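Local coordinates for conserved hypothetical protein (PDB 2GPI), which is of unknown function, a DUF1488 family member that may take part in transcriptional regulation of the shikimate pathway, at residues 52-55 with 56-60; 60-63 with 64-67. All blocks are in the same frame, centred on the assembly; numbering follows the deposited sequence.

Overall arrangement
Interactions 1 and 2 follow one another along the chain and illustrate how a helix is first built and then broken and restarted. Interaction 1 covers the first turns of helix 52-61; interaction 2 is the junction where that helix gives way to helix 63-75. Their centres lie about 11 Å apart and Glu60 belongs to both. They also touch through space: the ring of Phe59 brings CD2 to 3.8 Å from Ile66 CD1, and its CZ to 3.7 Å from Glu67 OE2, so Phe59 of helix 52-61 packs on the first turn of helix 63-75. Phe23 of strand 20-27 meets Phe59, Ile66 and Glu67, tying both contacts to the sheet.

Interaction 1. Residues 52-55 with 56-60; sequences SEQA and LSLFE
Leu58 lays its CB and CG over the carbonyl oxygen of Gln54, one helical turn earlier, with CG 3.4 Å from Gln54 O. Its CG stands anti to the carbonyl carbon (chi1 -68°), which turns the branch back along the helix, and Leu58 CD1 ends 4.3 Å from Gln54 CG, the nearest approach of the two side chains. Gln54 O also accepts the bond from Leu58 N, at 2.8 Å, so the apolar branch lies beside a backbone bond that is already made.

This is the i to i+4 pattern of an alpha-helix, repeated at four successive residues. Leu56 N bonds to Ser52 O, Ser57 N to Glu53 O, and Phe59 N to Ala55 O at 3.0 Å, the last being nearly straight at 171°. No side-chain hydrogen bond crosses between the two segments; Ser57 simply packs its CB 3.4 Å from Glu53 O. The Gln54 amide turns back past the start of the helix to the residues before it, OE1 accepting from Asn50 N while NE2 donates to Glu47 and to the Lys48 carbonyl.

Ser52, Glu53 and Ser57 are exposed, as is Leu56, which rests on Leu12, whereas Ala55, Leu58 and Phe59 are buried; Leu58 leans on Glu47, and Phe59 reaches Phe23 of strand 20-27 as well as Ile66 and Glu67 of helix 63-75.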
ATOM      1  N   SER A  52      -2.842  -7.317  14.449  1.00 11.03           N
ATOM      2  CA  SER A  52      -3.306  -7.022  13.104  1.00 11.17           C
ATOM      3  C   SER A  52      -4.410  -5.961  13.058  1.00 10.89           C
ATOM      4  O   SER A  52      -4.526  -5.248  12.038  1.00 11.91           O
ATOM      5  CB  SER A  52      -3.713  -8.316  12.360  1.00 11.82           C
ATOM      6  OG  SER A  52      -4.823  -8.962  12.972  1.00 11.79           O
ATOM      7  N   GLU A  53      -5.188  -5.826  14.138  1.00 11.07           N
ATOM      8  CA  GLU A  53      -6.214  -4.769  14.186  1.00 12.44           C
ATOM      9  C   GLU A  53      -5.543  -3.382  14.187  1.00 11.26           C
ATOM     10  O   GLU A  53      -5.960  -2.433  13.501  1.00 13.05           O
ATOM     11  CB  GLU A  53      -7.166  -4.957  15.396  1.00 14.20           C
ATOM     12  CG  GLU A  53      -8.186  -3.860  15.460  1.00 17.74           C
ATOM     13  CD  GLU A  53      -9.299  -4.063  16.485  1.00 22.67           C
ATOM     14  OE1 GLU A  53      -9.231  -5.005  17.318  1.00 25.93           O
ATOM     15  OE2 GLU A  53     -10.253  -3.248  16.423  1.00 38.26           O
ATOM     16  N   GLN A  54      -4.512  -3.274  14.993  1.00 12.12           N
ATOM     17  CA  GLN A  54      -3.668  -2.086  15.075  1.00 14.22           C
ATOM     18  C   GLN A  54      -3.004  -1.777  13.734  1.00 13.84           C
ATOM     19  O   GLN A  54      -2.958  -0.623  13.283  1.00 13.89           O
ATOM     20  CB  GLN A  54      -2.630  -2.310  16.184  1.00 14.90           C
ATOM     21  CG  GLN A  54      -1.691  -1.150  16.350  1.00 15.82           C
ATOM     22  CD  GLN A  54      -0.399  -1.585  17.051  1.00 17.43           C
ATOM     23  OE1 GLN A  54      -0.179  -2.781  17.287  1.00 23.01           O
ATOM     24  NE2 GLN A  54       0.453  -0.599  17.407  1.00 23.18           N
ATOM     25  N   ALA A  55      -2.475  -2.806  13.070  1.00 11.56           N
ATOM     26  CA  ALA A  55      -1.868  -2.670  11.740  1.00 13.15           C
ATOM     27  C   ALA A  55      -2.841  -2.025  10.766  1.00 10.22           C
ATOM     28  O   ALA A  55      -2.492  -1.057  10.084  1.00 13.01           O
ATOM     29  CB  ALA A  55      -1.308  -4.028  11.170  1.00 13.73           C
ATOM     30  N   LEU A  56      -4.073  -2.541  10.730  1.00 11.87           N
ATOM     31  CA  LEU A  56      -5.087  -2.023   9.811  1.00 12.85           C
ATOM     32  C   LEU A  56      -5.459  -0.591  10.222  1.00 13.44           C
ATOM     33  O   LEU A  56      -5.622   0.291   9.385  1.00 12.86           O
ATOM     34  CB  LEU A  56      -6.327  -2.902   9.807  1.00 15.13           C
ATOM     35  CG  LEU A  56      -7.507  -2.287   9.063  1.00 20.61           C
ATOM     36  CD1 LEU A  56      -7.112  -2.093   7.621  1.00 22.84           C
ATOM     37  CD2 LEU A  56      -8.780  -3.168   9.156  1.00 21.69           C
ATOM     38  N   SER A  57      -5.548  -0.333  11.516  1.00 13.32           N
ATOM     39  CA  SER A  57      -5.858   1.011  12.010  1.00 13.21           C
ATOM     40  C   SER A  57      -4.790   2.031  11.596  1.00 12.02           C
ATOM     41  O   SER A  57      -5.105   3.163  11.204  1.00 15.92           O
ATOM     42  CB  SER A  57      -6.060   1.009  13.527  1.00 16.78           C
ATOM     43  OG  SER A  57      -6.344   2.320  13.997  1.00 21.67           O
ATOM     44  N   LEU A  58      -3.535   1.627  11.636  1.00 12.07           N
ATOM     45  CA  LEU A  58      -2.437   2.502  11.210  1.00 14.11           C
ATOM     46  C   LEU A  58      -2.482   2.766   9.698  1.00 15.29           C
ATOM     47  O   LEU A  58      -2.291   3.920   9.259  1.00 13.16           O
ATOM     48  CB  LEU A  58      -1.083   1.958  11.673  1.00 14.71           C
ATOM     49  CG  LEU A  58      -0.838   1.977  13.207  1.00 15.02           C
ATOM     50  CD1 LEU A  58       0.470   1.258  13.519  1.00 19.07           C
ATOM     51  CD2 LEU A  58      -0.890   3.409  13.781  1.00 17.83           C
ATOM     52  N   PHE A  59      -2.732   1.733   8.900  1.00 13.83           N
ATOM     53  CA  PHE A  59      -2.966   1.940   7.473  1.00 13.36           C
ATOM     54  C   PHE A  59      -4.070   2.995   7.245  1.00 13.28           C
ATOM     55  O   PHE A  59      -3.910   3.966   6.454  1.00 12.99           O
ATOM     56  CB  PHE A  59      -3.288   0.633   6.737  1.00 13.23           C
ATOM     57  CG  PHE A  59      -3.580   0.850   5.288  1.00 12.85           C
ATOM     58  CD1 PHE A  59      -4.855   1.225   4.876  1.00 13.91           C
ATOM     59  CD2 PHE A  59      -2.553   0.784   4.322  1.00 13.90           C
ATOM     60  CE1 PHE A  59      -5.145   1.497   3.528  1.00 16.98           C
ATOM     61  CE2 PHE A  59      -2.878   1.066   2.964  1.00 16.29           C
ATOM     62  CZ  PHE A  59      -4.138   1.398   2.587  1.00 17.00           C
ATOM     63  N   GLU A  60      -5.195   2.794   7.938  1.00 12.40           N
ATOM     64  CA  GLU A  60      -6.325   3.739   7.781  1.00 14.09           C
ATOM     65  C   GLU A  60      -5.941   5.158   8.178  1.00 15.59           C
ATOM     66  O   GLU A  60      -6.324   6.138   7.480  1.00 14.72           O
ATOM     67  CB  GLU A  60      -7.517   3.220   8.567  1.00 14.34           C
ATOM     68  CG  GLU A  60      -8.132   2.041   7.945  1.00 17.13           C
ATOM     69  CD  GLU A  60      -8.811   2.332   6.598  1.00 23.90           C
ATOM     70  OE1 GLU A  60      -8.958   3.510   6.189  1.00 39.85           O
ATOM     71  OE2 GLU A  60      -9.209   1.368   5.963  1.00 26.26           O
TER

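Interaction 2. Residues 60-63 with 64-67; sequences EQFR and FDIE
A first torsion of 168° swings the Arg63 chain away from its own backbone N, and from CG to NE it runs extended beside Phe64, while Glu67, its CG anti to the carbonyl carbon, stretches back to meet it. Arg63 NE donates to Glu67 OE1 at 3.0 Å in a salt bridge that is almost straight. The carboxylate oxygen lies in the guanidinium plane, yet the N-H reaches it from above the carboxylate plane, the two flat groups standing 79° apart. The Phe64 ring lies nearly flat over one guanidinium face, the planes only 22° apart, offset so that Phe64 CZ sits over the centre of the group, 3.7 Å from Arg63 CZ. Arg63 also forms a salt bridge with Glu10, whose carboxylate comes close to that of Glu67; the arginine probably eases the crowding of the two negative charges.

The backbone here is a break between helices. Phe62 leaves helical geometry at the end of helix 52-61 and occupies the N-cap position of helix 63-75. Its carbonyl oxygen, Phe62 O, accepts from Ile66 N at 2.9 Å, and Arg63 O from Glu67 N at 2.8 Å, starting the new helix. Replacing Arg63 by an alanine is likely to leave the Glu67 and Glu10 carboxylates, already close, without their shared positive partner, and to strip the aliphatic chain and guanidinium from one face of Phe64.

Across the junction, Phe62 CB packs against Ile66 CD1 at 3.9 Å, and both side chains rest on helix 38-45, at Leu44. The Phe62 ring turns its edge, through CD1, toward Asp65 OD2.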
ATOM      1  N   GLU A  60      -5.195   2.794   7.938  1.00 12.40           N
ATOM      2  CA  GLU A  60      -6.325   3.739   7.781  1.00 14.09           C
ATOM      3  C   GLU A  60      -5.941   5.158   8.178  1.00 15.59           C
ATOM      4  O   GLU A  60      -6.324   6.138   7.480  1.00 14.72           O
ATOM      5  CB  GLU A  60      -7.517   3.220   8.567  1.00 14.34           C
ATOM      6  CG  GLU A  60      -8.132   2.041   7.945  1.00 17.13           C
ATOM      7  CD  GLU A  60      -8.811   2.332   6.598  1.00 23.90           C
ATOM      8  OE1 GLU A  60      -8.958   3.510   6.189  1.00 39.85           O
ATOM      9  OE2 GLU A  60      -9.209   1.368   5.963  1.00 26.26           O
ATOM     10  N   GLN A  61      -5.172   5.295   9.252  1.00 15.30           N
ATOM     11  CA  GLN A  61      -4.703   6.619   9.712  1.00 15.88           C
ATOM     12  C   GLN A  61      -3.910   7.355   8.630  1.00 14.67           C
ATOM     13  O   GLN A  61      -4.012   8.566   8.504  1.00 18.49           O
ATOM     14  CB  GLN A  61      -3.887   6.487  10.988  1.00 19.61           C
ATOM     15  CG  GLN A  61      -3.391   7.787  11.547  1.00 28.24           C
ATOM     16  CD  GLN A  61      -2.787   7.598  12.934  1.00 28.67           C
ATOM     17  OE1 GLN A  61      -3.013   6.552  13.592  1.00 28.37           O
ATOM     18  NE2 GLN A  61      -2.028   8.607  13.393  1.00 40.48           N
ATOM     19  N   PHE A  62      -3.131   6.615   7.847  1.00 12.10           N
ATOM     20  CA  PHE A  62      -2.271   7.176   6.850  1.00 11.34           C
ATOM     21  C   PHE A  62      -2.715   6.757   5.420  1.00 11.56           C
ATOM     22  O   PHE A  62      -1.912   6.840   4.461  1.00 12.06           O
ATOM     23  CB  PHE A  62      -0.824   6.757   7.110  1.00 13.55           C
ATOM     24  CG  PHE A  62      -0.272   7.315   8.394  1.00 14.35           C
ATOM     25  CD1 PHE A  62       0.305   8.556   8.397  1.00 19.71           C
ATOM     26  CD2 PHE A  62      -0.289   6.581   9.568  1.00 14.85           C
ATOM     27  CE1 PHE A  62       0.819   9.115   9.545  1.00 20.02           C
ATOM     28  CE2 PHE A  62       0.188   7.159  10.741  1.00 15.79           C
ATOM     29  CZ  PHE A  62       0.758   8.423  10.705  1.00 15.11           C
ATOM     30  N   ARG A  63      -3.964   6.339   5.273  1.00 12.88           N
ATOM     31  CA  ARG A  63      -4.422   5.737   4.016  1.00 11.92           C
ATOM     32  C   ARG A  63      -4.095   6.613   2.807  1.00 10.79           C
ATOM     33  O   ARG A  63      -3.580   6.137   1.782  1.00 11.18           O
ATOM     34  CB  ARG A  63      -5.959   5.506   4.026  1.00 11.09           C
ATOM     35  CG  ARG A  63      -6.547   5.160   2.689  1.00 10.39           C
ATOM     36  CD  ARG A  63      -8.012   5.000   2.755  1.00 14.29           C
ATOM     37  NE  ARG A  63      -8.570   5.000   1.395  1.00 14.57           N
ATOM     38  CZ  ARG A  63      -9.874   5.031   1.118  1.00 17.31           C
ATOM     39  NH1 ARG A  63     -10.742   5.039   2.102  1.00 15.43           N
ATOM     40  NH2 ARG A  63     -10.281   5.008  -0.150  1.00 19.23           N
ATOM     41  N   PHE A  64      -4.461   7.885   2.881  1.00 11.07           N
ATOM     42  CA  PHE A  64      -4.321   8.743   1.697  1.00 11.82           C
ATOM     43  C   PHE A  64      -2.855   9.080   1.377  1.00 14.40           C
ATOM     44  O   PHE A  64      -2.490   9.182   0.216  1.00 13.93           O
ATOM     45  CB  PHE A  64      -5.236   9.973   1.775  1.00 11.81           C
ATOM     46  CG  PHE A  64      -6.679   9.574   1.678  1.00 10.79           C
ATOM     47  CD1 PHE A  64      -7.269   9.475   0.421  1.00 14.03           C
ATOM     48  CD2 PHE A  64      -7.392   9.184   2.796  1.00 14.06           C
ATOM     49  CE1 PHE A  64      -8.573   9.016   0.273  1.00 14.43           C
ATOM     50  CE2 PHE A  64      -8.728   8.710   2.664  1.00 12.24           C
ATOM     51  CZ  PHE A  64      -9.302   8.629   1.400  1.00 13.37           C
ATOM     52  N   ASP A  65      -2.012   9.169   2.391  1.00 11.83           N
ATOM     53  CA  ASP A  65      -0.580   9.302   2.129  1.00 11.97           C
ATOM     54  C   ASP A  65      -0.007   8.054   1.478  1.00 11.99           C
ATOM     55  O   ASP A  65       0.849   8.114   0.591  1.00 11.84           O
ATOM     56  CB  ASP A  65       0.135   9.541   3.460  1.00 13.34           C
ATOM     57  CG  ASP A  65      -0.139  10.932   4.062  1.00 24.78           C
ATOM     58  OD1 ASP A  65      -0.669  11.835   3.363  1.00 25.63           O
ATOM     59  OD2 ASP A  65       0.226  11.090   5.244  1.00 30.67           O
ATOM     60  N   ILE A  66      -0.417   6.899   1.981  1.00 10.30           N
ATOM     61  CA  ILE A  66       0.106   5.612   1.470  1.00 10.58           C
ATOM     62  C   ILE A  66      -0.346   5.383   0.041  1.00 10.40           C
ATOM     63  O   ILE A  66       0.431   5.035  -0.828  1.00 13.15           O
ATOM     64  CB  ILE A  66      -0.278   4.447   2.388  1.00 10.88           C
ATOM     65  CG1 ILE A  66       0.382   4.555   3.773  1.00 11.28           C
ATOM     66  CG2 ILE A  66       0.087   3.085   1.775  1.00 12.08           C
ATOM     67  CD1 ILE A  66      -0.226   3.693   4.850  1.00 12.84           C
ATOM     68  N   GLU A  67      -1.653   5.553  -0.183  1.00 11.04           N
ATOM     69  CA  GLU A  67      -2.216   5.354  -1.520  1.00 10.90           C
ATOM     70  C   GLU A  67      -1.678   6.414  -2.511  1.00 10.17           C
ATOM     71  O   GLU A  67      -1.451   6.060  -3.692  1.00 10.58           O
ATOM     72  CB  GLU A  67      -3.753   5.295  -1.463  1.00 11.27           C
ATOM     73  CG  GLU A  67      -4.225   3.987  -0.725  1.00 14.71           C
ATOM     74  CD  GLU A  67      -5.710   3.804  -0.581  1.00 16.22           C
ATOM     75  OE1 GLU A  67      -6.491   4.773  -0.738  1.00 16.05           O
ATOM     76  OE2 GLU A  67      -6.116   2.622  -0.320  1.00 18.64           O
TER